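Local coordinates for protein inosine-uridine nucleoside N-ribohydrolase (Xanthomonas oryzae pv. oryzae, PDB 4KL0) that probably hydrolyses the N-glycosidic bond of nucleosides, as its family does, and binds a calcium ion in a site of the nucleoside hydrolase type, at residues F84-L89 against H247-Y252; T176-I181 against L316-T321; I223-A228 against V347-H352. One frame throughout, in Å; residues are numbered along the deposited sequence.

Interaction 1 (F84-L89 against H247-Y252); sequences FDRLAL and HPVGEY
Phe84 O is gripped by two backbone N-H groups, that of Leu89 at 2.9 Å and, weakly, that of Leu87. Together with the bond from Ala88 N to Asp85 O this is the Schellman motif that ends helix 70-86, with Ala88 at a positive phi of 52°. The turn packs against the start of helix 248-269, whose N-cap is His247. The His247 side chain has CG anti to the backbone N (chi1 -167°), and its ND1 accepts from Val249 N in the ring plane, at 2.9 Å and 162° at the hydrogen. This capping bond fixes the ring rotation and leaves NE2 facing helix 70-86, where Arg86 O lies at the ring edge, 3.2 Å from NE2. Arg86 runs extended from CG to NE: CB rests on Val249 CG2 at 3.8 Å, CD crosses obliquely over Pro248 CG, and NH1 turns back to Gly82 O of its own helix. Val249 also touches Thr47 of helix 41-54, and Leu373 near the C-terminus packs on both Leu87 and His247. Leu87 completes the apolar side of the contact with CD2, 4.4 Å from Val249 CG1.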
# COMPACT_ATOMS: atom_id res chain seq x y z
N PHE A 84 -4.01 9.79 9.41
CA PHE A 84 -3.24 9.42 10.61
C PHE A 84 -3.77 10.10 11.88
O PHE A 84 -3.87 9.46 12.92
CB PHE A 84 -1.75 9.66 10.41
CG PHE A 84 -1.15 8.81 9.35
CD1 PHE A 84 -1.30 7.41 9.37
CD2 PHE A 84 -0.44 9.40 8.33
CE1 PHE A 84 -0.72 6.63 8.33
CE2 PHE A 84 0.14 8.65 7.29
CZ PHE A 84 0.00 7.27 7.33
N ASP A 85 -4.14 11.37 11.75
CA ASP A 85 -4.73 12.12 12.88
C ASP A 85 -6.01 11.44 13.40
O ASP A 85 -6.20 11.23 14.62
CB ASP A 85 -5.06 13.54 12.45
CG ASP A 85 -3.83 14.43 12.26
OD1 ASP A 85 -2.70 14.09 12.70
OD2 ASP A 85 -4.05 15.51 11.66
N ARG A 86 -6.89 11.05 12.48
CA ARG A 86 -8.18 10.38 12.83
C ARG A 86 -8.02 8.92 13.30
O ARG A 86 -8.93 8.32 13.88
CB ARG A 86 -9.10 10.44 11.61
CG ARG A 86 -9.48 11.88 11.34
CD ARG A 86 -10.23 12.01 10.02
NE ARG A 86 -10.76 13.37 9.79
CZ ARG A 86 -10.05 14.42 9.37
NH1 ARG A 86 -8.74 14.36 9.22
NH2 ARG A 86 -10.67 15.58 9.18
N LEU A 87 -6.86 8.34 13.03
CA LEU A 87 -6.52 7.01 13.53
C LEU A 87 -5.72 7.11 14.83
O LEU A 87 -5.24 6.12 15.33
CB LEU A 87 -5.64 6.26 12.49
CG LEU A 87 -6.29 5.88 11.17
CD1 LEU A 87 -5.17 5.31 10.24
CD2 LEU A 87 -7.44 4.85 11.37
N ALA A 88 -5.59 8.31 15.40
CA ALA A 88 -4.77 8.52 16.61
C ALA A 88 -3.35 7.95 16.44
O ALA A 88 -2.82 7.21 17.29
CB ALA A 88 -5.43 7.92 17.84
N LEU A 89 -2.77 8.27 15.28
CA LEU A 89 -1.35 8.10 15.07
C LEU A 89 -0.80 9.51 14.90
O LEU A 89 -0.38 9.93 13.81
CB LEU A 89 -1.12 7.29 13.81
CG LEU A 89 -1.47 5.80 13.94
CD1 LEU A 89 -1.44 5.19 12.51
CD2 LEU A 89 -0.53 5.04 14.90
N HIS A 247 -16.93 5.54 11.94
CA HIS A 247 -15.58 6.11 11.99
C HIS A 247 -15.35 6.84 10.67
O HIS A 247 -15.62 6.27 9.61
CB HIS A 247 -14.50 5.04 12.17
CG HIS A 247 -13.15 5.59 12.53
ND1 HIS A 247 -12.43 6.41 11.68
CD2 HIS A 247 -12.39 5.42 13.64
CE1 HIS A 247 -11.28 6.73 12.27
NE2 HIS A 247 -11.23 6.12 13.45
N PRO A 248 -14.85 8.10 10.71
CA PRO A 248 -14.71 8.83 9.43
C PRO A 248 -13.78 8.13 8.43
O PRO A 248 -13.97 8.29 7.23
CB PRO A 248 -14.09 10.18 9.83
CG PRO A 248 -13.52 9.95 11.24
CD PRO A 248 -14.48 8.95 11.87
N VAL A 249 -12.78 7.39 8.92
CA VAL A 249 -11.87 6.77 7.97
C VAL A 249 -12.53 5.55 7.38
O VAL A 249 -12.40 5.26 6.20
CB VAL A 249 -10.53 6.42 8.65
CG1 VAL A 249 -9.66 5.59 7.70
CG2 VAL A 249 -9.82 7.73 9.08
N GLY A 250 -13.31 4.84 8.21
CA GLY A 250 -14.11 3.75 7.67
C GLY A 250 -15.17 4.17 6.64
O GLY A 250 -15.33 3.50 5.62
N GLU A 251 -15.89 5.27 6.90
CA GLU A 251 -16.88 5.76 5.96
C GLU A 251 -16.17 6.27 4.69
O GLU A 251 -16.64 6.04 3.58
CB GLU A 251 -17.70 6.93 6.56
CG GLU A 251 -18.57 6.48 7.76
CD GLU A 251 -19.32 7.65 8.39
OE1 GLU A 251 -18.83 8.80 8.24
OE2 GLU A 251 -20.40 7.41 9.02
N TYR A 252 -15.06 6.97 4.85
CA TYR A 252 -14.27 7.34 3.64
C TYR A 252 -13.94 6.11 2.79
O TYR A 252 -14.13 6.13 1.55
CB TYR A 252 -12.99 8.08 4.02
CG TYR A 252 -11.89 8.11 2.96
CD1 TYR A 252 -10.86 7.16 2.99
CD2 TYR A 252 -11.94 9.00 1.90
CE1 TYR A 252 -9.87 7.15 2.03
CE2 TYR A 252 -10.94 9.01 0.94
CZ TYR A 252 -9.93 8.06 0.99
OH TYR A 252 -8.95 8.05 0.01

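Interaction 2 (T176-I181 against L316-T321); sequences TIMGGI and LYDPLT. With CA (calcium ion), chain B.
Strand 176-178 lies in the parallel core of the Rossmann-like nucleoside hydrolase sheet, and helix 317-321 lies alongside it, nearly antiparallel (168°, with the short segment axes 8.2 Å apart at closest approach). The apolar contact is made mainly by Met178. With CG anti to the backbone N (chi1 -166°), CG sits 3.8 Å from Tyr317 CB; the bends at chi2 and chi3 then bring SD and CE round to the ring. CE reaches Tyr317 CD1, and SD makes an oblique Met-aromatic contact, 5.3 Å from the Tyr317 ring centroid. The Tyr317 hydroxyl leads away to Asn315. Further along, the Thr176 and Thr321 side chains pass side by side, oppositely directed, with Thr176 CG2 3.5 Å from Thr321 O.

The polar bonds are local to the helix. Thr321 OG1 donates to Tyr317 O at 2.9 Å from above the carbonyl plane, and that oxygen also accepts from Thr321 N. The hydroxyl is thus tied down where Met178 CB packs against it, 3.3 Å from Thr321 OG1.

Metal coordination occupies the far end of Asp318. OD2 binds the calcium at 2.4 Å, beside Asp35, Asp42, the Ile151 carbonyl and three waters, while Asp318 N is held by Asp41 OD2. Asp318 OD1 does not bind the metal: it accepts from calcium-bound water 1 at 2.5 Å, and Met178 CG crosses close to it.

One carboxylate therefore holds both the ion and one of its waters, with an apolar methionine chain set against it. The calcium would be expected to polarise its waters, and OD1 probably orients water 1; in related nucleoside hydrolases a calcium-bound water attacks the ribose, though which of the three here corresponds to it is not established.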
# COMPACT_ATOMS: atom_id res chain seq x y z
N THR A 176 10.10 -3.90 0.65
CA THR A 176 8.98 -4.72 0.18
C THR A 176 8.14 -3.82 -0.70
O THR A 176 7.84 -2.68 -0.31
CB THR A 176 8.08 -5.20 1.36
OG1 THR A 176 8.90 -5.88 2.33
CG2 THR A 176 7.01 -6.19 0.93
N ILE A 177 7.82 -4.29 -1.89
CA ILE A 177 7.29 -3.37 -2.93
C ILE A 177 6.06 -4.00 -3.55
O ILE A 177 6.06 -5.21 -3.86
CB ILE A 177 8.32 -3.19 -4.11
CG1 ILE A 177 9.64 -2.64 -3.58
CG2 ILE A 177 7.73 -2.27 -5.23
CD1 ILE A 177 10.79 -2.68 -4.67
N MET A 178 5.02 -3.21 -3.80
CA MET A 178 3.86 -3.66 -4.55
C MET A 178 4.20 -3.32 -6.00
O MET A 178 4.14 -2.16 -6.42
CB MET A 178 2.62 -2.86 -4.06
CG MET A 178 1.25 -3.43 -4.49
SD MET A 178 0.83 -3.30 -6.30
CE MET A 178 0.78 -5.09 -6.65
N GLY A 179 4.63 -4.32 -6.75
CA GLY A 179 5.34 -3.99 -7.97
C GLY A 179 5.27 -5.17 -8.93
O GLY A 179 4.28 -5.85 -8.98
N GLY A 180 6.36 -5.37 -9.67
CA GLY A 180 6.39 -6.54 -10.53
C GLY A 180 7.77 -6.63 -11.14
O GLY A 180 8.48 -5.63 -11.30
N ILE A 181 8.16 -7.86 -11.46
CA ILE A 181 9.48 -8.21 -11.89
C ILE A 181 9.40 -8.41 -13.40
O ILE A 181 8.54 -9.17 -13.87
CB ILE A 181 9.88 -9.54 -11.16
CG1 ILE A 181 10.08 -9.27 -9.63
CG2 ILE A 181 11.15 -10.15 -11.76
CD1 ILE A 181 10.40 -10.55 -8.85
N LEU A 316 -7.05 -5.88 -2.46
CA LEU A 316 -6.30 -5.03 -1.49
C LEU A 316 -4.77 -5.17 -1.69
O LEU A 316 -4.05 -5.81 -0.91
CB LEU A 316 -6.67 -5.37 -0.03
CG LEU A 316 -8.10 -4.97 0.36
CD1 LEU A 316 -8.50 -5.42 1.81
CD2 LEU A 316 -8.32 -3.45 0.08
N TYR A 317 -4.22 -4.52 -2.71
CA TYR A 317 -2.84 -4.77 -3.05
C TYR A 317 -1.90 -4.24 -2.01
O TYR A 317 -0.98 -4.90 -1.58
CB TYR A 317 -2.48 -4.06 -4.37
CG TYR A 317 -3.44 -4.34 -5.51
CD1 TYR A 317 -3.31 -5.49 -6.27
CD2 TYR A 317 -4.45 -3.44 -5.82
CE1 TYR A 317 -4.19 -5.76 -7.33
CE2 TYR A 317 -5.34 -3.69 -6.86
CZ TYR A 317 -5.20 -4.84 -7.60
OH TYR A 317 -6.07 -5.09 -8.66
N ASP A 318 -2.14 -3.01 -1.60
CA ASP A 318 -1.19 -2.39 -0.70
C ASP A 318 -1.23 -2.96 0.74
O ASP A 318 -0.17 -3.11 1.39
CB ASP A 318 -1.40 -0.87 -0.70
CG ASP A 318 -1.02 -0.24 -2.02
OD1 ASP A 318 -0.40 -0.89 -2.88
OD2 ASP A 318 -1.30 0.96 -2.24
N PRO A 319 -2.42 -3.26 1.27
CA PRO A 319 -2.42 -3.85 2.61
C PRO A 319 -1.72 -5.19 2.61
O PRO A 319 -1.01 -5.47 3.57
CB PRO A 319 -3.91 -4.09 2.85
CG PRO A 319 -4.55 -2.95 2.16
CD PRO A 319 -3.77 -2.80 0.87
N LEU A 320 -1.88 -5.98 1.56
CA LEU A 320 -1.17 -7.24 1.52
C LEU A 320 0.33 -7.03 1.47
O LEU A 320 1.10 -7.84 1.99
CB LEU A 320 -1.61 -8.07 0.32
CG LEU A 320 -3.01 -8.65 0.53
CD1 LEU A 320 -3.58 -9.17 -0.84
CD2 LEU A 320 -2.97 -9.82 1.52
N THR A 321 0.79 -5.98 0.79
CA THR A 321 2.23 -5.68 0.72
C THR A 321 2.79 -5.41 2.11
O THR A 321 3.85 -5.91 2.47
CB THR A 321 2.46 -4.48 -0.22
OG1 THR A 321 1.94 -4.84 -1.51
CG2 THR A 321 3.92 -4.14 -0.37
CA CA B . -0.79 2.74 -3.73
O HOH W 1 -0.25 0.44 -5.03
O HOH W 2 -2.87 2.01 -4.88
O HOH W 3 -0.29 3.11 -6.26

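Interaction 3 (I223-A228 against V347-H352); sequences ILTKEA and VEHVGH
Thr225 sits at the N-cap position of helix 226-231, just after the parallel pairing of strands 221-224 and 347-350. Ile223 N donates to Glu348 O at 2.8 Å, nearly along the C=O axis, Val350 N to Ile223 O at 2.8 Å, and Thr225 N to Val350 O at 3.0 Å. From there the Thr225 side chain leaves the sheet. CB lies 4.1 Å from Val350 O. OG1 lies between the backbone N and the carbonyl carbon (chi1 68°), which brings it 3.5 Å from Gly351 CA and 2.8 Å from water 4. CG2, the other branch, meets the edge of the His349 ring, 3.5 Å from NE2. Gly351 N lies over one face of that ring, displaced toward its rim, and donates to Glu354 OE1. On the sheet face of Leu224 and Val350, Leu224 CD1 lies 4.0 Å from Val350 CG1, Ala228 CB also meets that methyl, and Leu224 packs on helix 317-325. Ala228 N bonds to the Thr225 carbonyl. Water 4 ties Thr225 OG1, Glu227 OE1 and His349 NE2 together, donating to the carboxylate. The Glu227 carboxylate, so bridged to His349 NE2, might raise the histidine's pKa, although its charge is not seen.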
# COMPACT_ATOMS: atom_id res chain seq x y z
N ILE A 223 8.88 -8.63 -3.52
CA ILE A 223 8.03 -7.95 -4.52
C ILE A 223 6.70 -8.68 -4.55
O ILE A 223 6.61 -9.89 -4.87
CB ILE A 223 8.60 -7.96 -5.93
CG1 ILE A 223 10.04 -7.43 -6.07
CG2 ILE A 223 7.66 -7.14 -6.86
CD1 ILE A 223 10.21 -6.03 -5.73
N LEU A 224 5.65 -7.97 -4.19
CA LEU A 224 4.32 -8.58 -4.18
C LEU A 224 3.60 -8.09 -5.42
O LEU A 224 3.65 -6.90 -5.73
CB LEU A 224 3.51 -8.09 -2.97
CG LEU A 224 2.16 -8.81 -2.77
CD1 LEU A 224 1.99 -9.23 -1.34
CD2 LEU A 224 0.91 -7.93 -3.26
N THR A 225 2.93 -8.98 -6.13
CA THR A 225 2.41 -8.63 -7.45
C THR A 225 0.88 -8.66 -7.41
O THR A 225 0.21 -9.15 -6.46
CB THR A 225 2.88 -9.65 -8.48
OG1 THR A 225 2.26 -10.90 -8.20
CG2 THR A 225 4.36 -9.82 -8.38
N LYS A 226 0.25 -8.13 -8.44
CA LYS A 226 -1.21 -8.04 -8.41
C LYS A 226 -1.91 -9.42 -8.29
O LYS A 226 -2.98 -9.51 -7.72
CB LYS A 226 -1.70 -7.27 -9.67
CG LYS A 226 -1.34 -7.98 -10.97
CD LYS A 226 -1.55 -7.09 -12.18
CE LYS A 226 -1.31 -7.90 -13.48
NZ LYS A 226 -2.06 -7.26 -14.62
N GLU A 227 -1.27 -10.49 -8.81
CA GLU A 227 -1.84 -11.84 -8.69
C GLU A 227 -2.01 -12.34 -7.25
O GLU A 227 -2.94 -13.14 -6.95
CB GLU A 227 -1.01 -12.82 -9.54
CG GLU A 227 -1.19 -12.54 -11.04
CD GLU A 227 -0.24 -11.47 -11.57
OE1 GLU A 227 0.72 -11.07 -10.83
OE2 GLU A 227 -0.44 -11.04 -12.74
N ALA A 228 -1.14 -11.86 -6.36
CA ALA A 228 -1.23 -12.18 -4.94
C ALA A 228 -2.51 -11.59 -4.38
O ALA A 228 -3.21 -12.22 -3.59
CB ALA A 228 -0.02 -11.62 -4.21
N VAL A 347 16.13 -11.64 -3.68
CA VAL A 347 14.93 -11.06 -4.27
C VAL A 347 13.79 -12.07 -4.23
O VAL A 347 13.84 -13.10 -4.86
CB VAL A 347 15.20 -10.59 -5.72
CG1 VAL A 347 13.86 -10.04 -6.33
CG2 VAL A 347 16.31 -9.55 -5.79
N GLU A 348 12.74 -11.81 -3.46
CA GLU A 348 11.67 -12.77 -3.34
C GLU A 348 10.41 -12.33 -4.05
O GLU A 348 10.10 -11.12 -4.08
CB GLU A 348 11.34 -12.99 -1.86
CG GLU A 348 12.47 -13.64 -1.09
CD GLU A 348 12.09 -13.72 0.35
OE1 GLU A 348 11.75 -12.66 0.92
OE2 GLU A 348 12.09 -14.83 0.91
N HIS A 349 9.66 -13.30 -4.56
CA HIS A 349 8.45 -13.01 -5.28
C HIS A 349 7.23 -13.50 -4.52
O HIS A 349 7.19 -14.65 -4.02
CB HIS A 349 8.51 -13.65 -6.69
CG HIS A 349 7.19 -13.63 -7.41
ND1 HIS A 349 6.52 -14.78 -7.76
CD2 HIS A 349 6.41 -12.61 -7.82
CE1 HIS A 349 5.38 -14.47 -8.35
NE2 HIS A 349 5.30 -13.15 -8.42
N VAL A 350 6.23 -12.63 -4.38
CA VAL A 350 4.94 -13.08 -3.86
C VAL A 350 3.81 -12.87 -4.87
O VAL A 350 3.31 -11.74 -5.03
CB VAL A 350 4.53 -12.39 -2.51
CG1 VAL A 350 3.20 -12.96 -1.95
CG2 VAL A 350 5.67 -12.52 -1.47
N GLY A 351 3.42 -13.95 -5.56
CA GLY A 351 2.28 -13.97 -6.45
C GLY A 351 1.17 -14.89 -5.98
O GLY A 351 1.01 -15.11 -4.77
N HIS A 352 0.36 -15.42 -6.89
CA HIS A 352 -0.82 -16.15 -6.43
C HIS A 352 -0.45 -17.43 -5.65
O HIS A 352 -1.05 -17.75 -4.61
CB HIS A 352 -1.76 -16.50 -7.59
CG HIS A 352 -1.22 -17.54 -8.51
ND1 HIS A 352 -1.57 -18.87 -8.41
CD2 HIS A 352 -0.33 -17.45 -9.53
CE1 HIS A 352 -0.92 -19.56 -9.34
NE2 HIS A 352 -0.17 -18.72 -10.04
O HOH W 4 2.71 -12.87 -10.14

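In the fold
Interactions 2 and 3 are the buried pair. They share the central sheet, where strands 172-178 and 221-224 are neighbours, joined by Ile177 O to Leu224 N and Gly179 N to Leu224 O, and Met178 CE also packs on Leu224 O. Their chemistry differs: interaction 3 is built on backbone pairing of parallel strands, whereas interaction 2 rests on side chains packed between strand and helix, beside the calcium. Interaction 1 is partly buried near the surface, its centre 29 Å from that of interaction 3 and on the opposite side of the chain's centre. It brings the end of one helix against the start of another by aliphatic contacts and the edge of the capping histidine, and no sheet strand takes part.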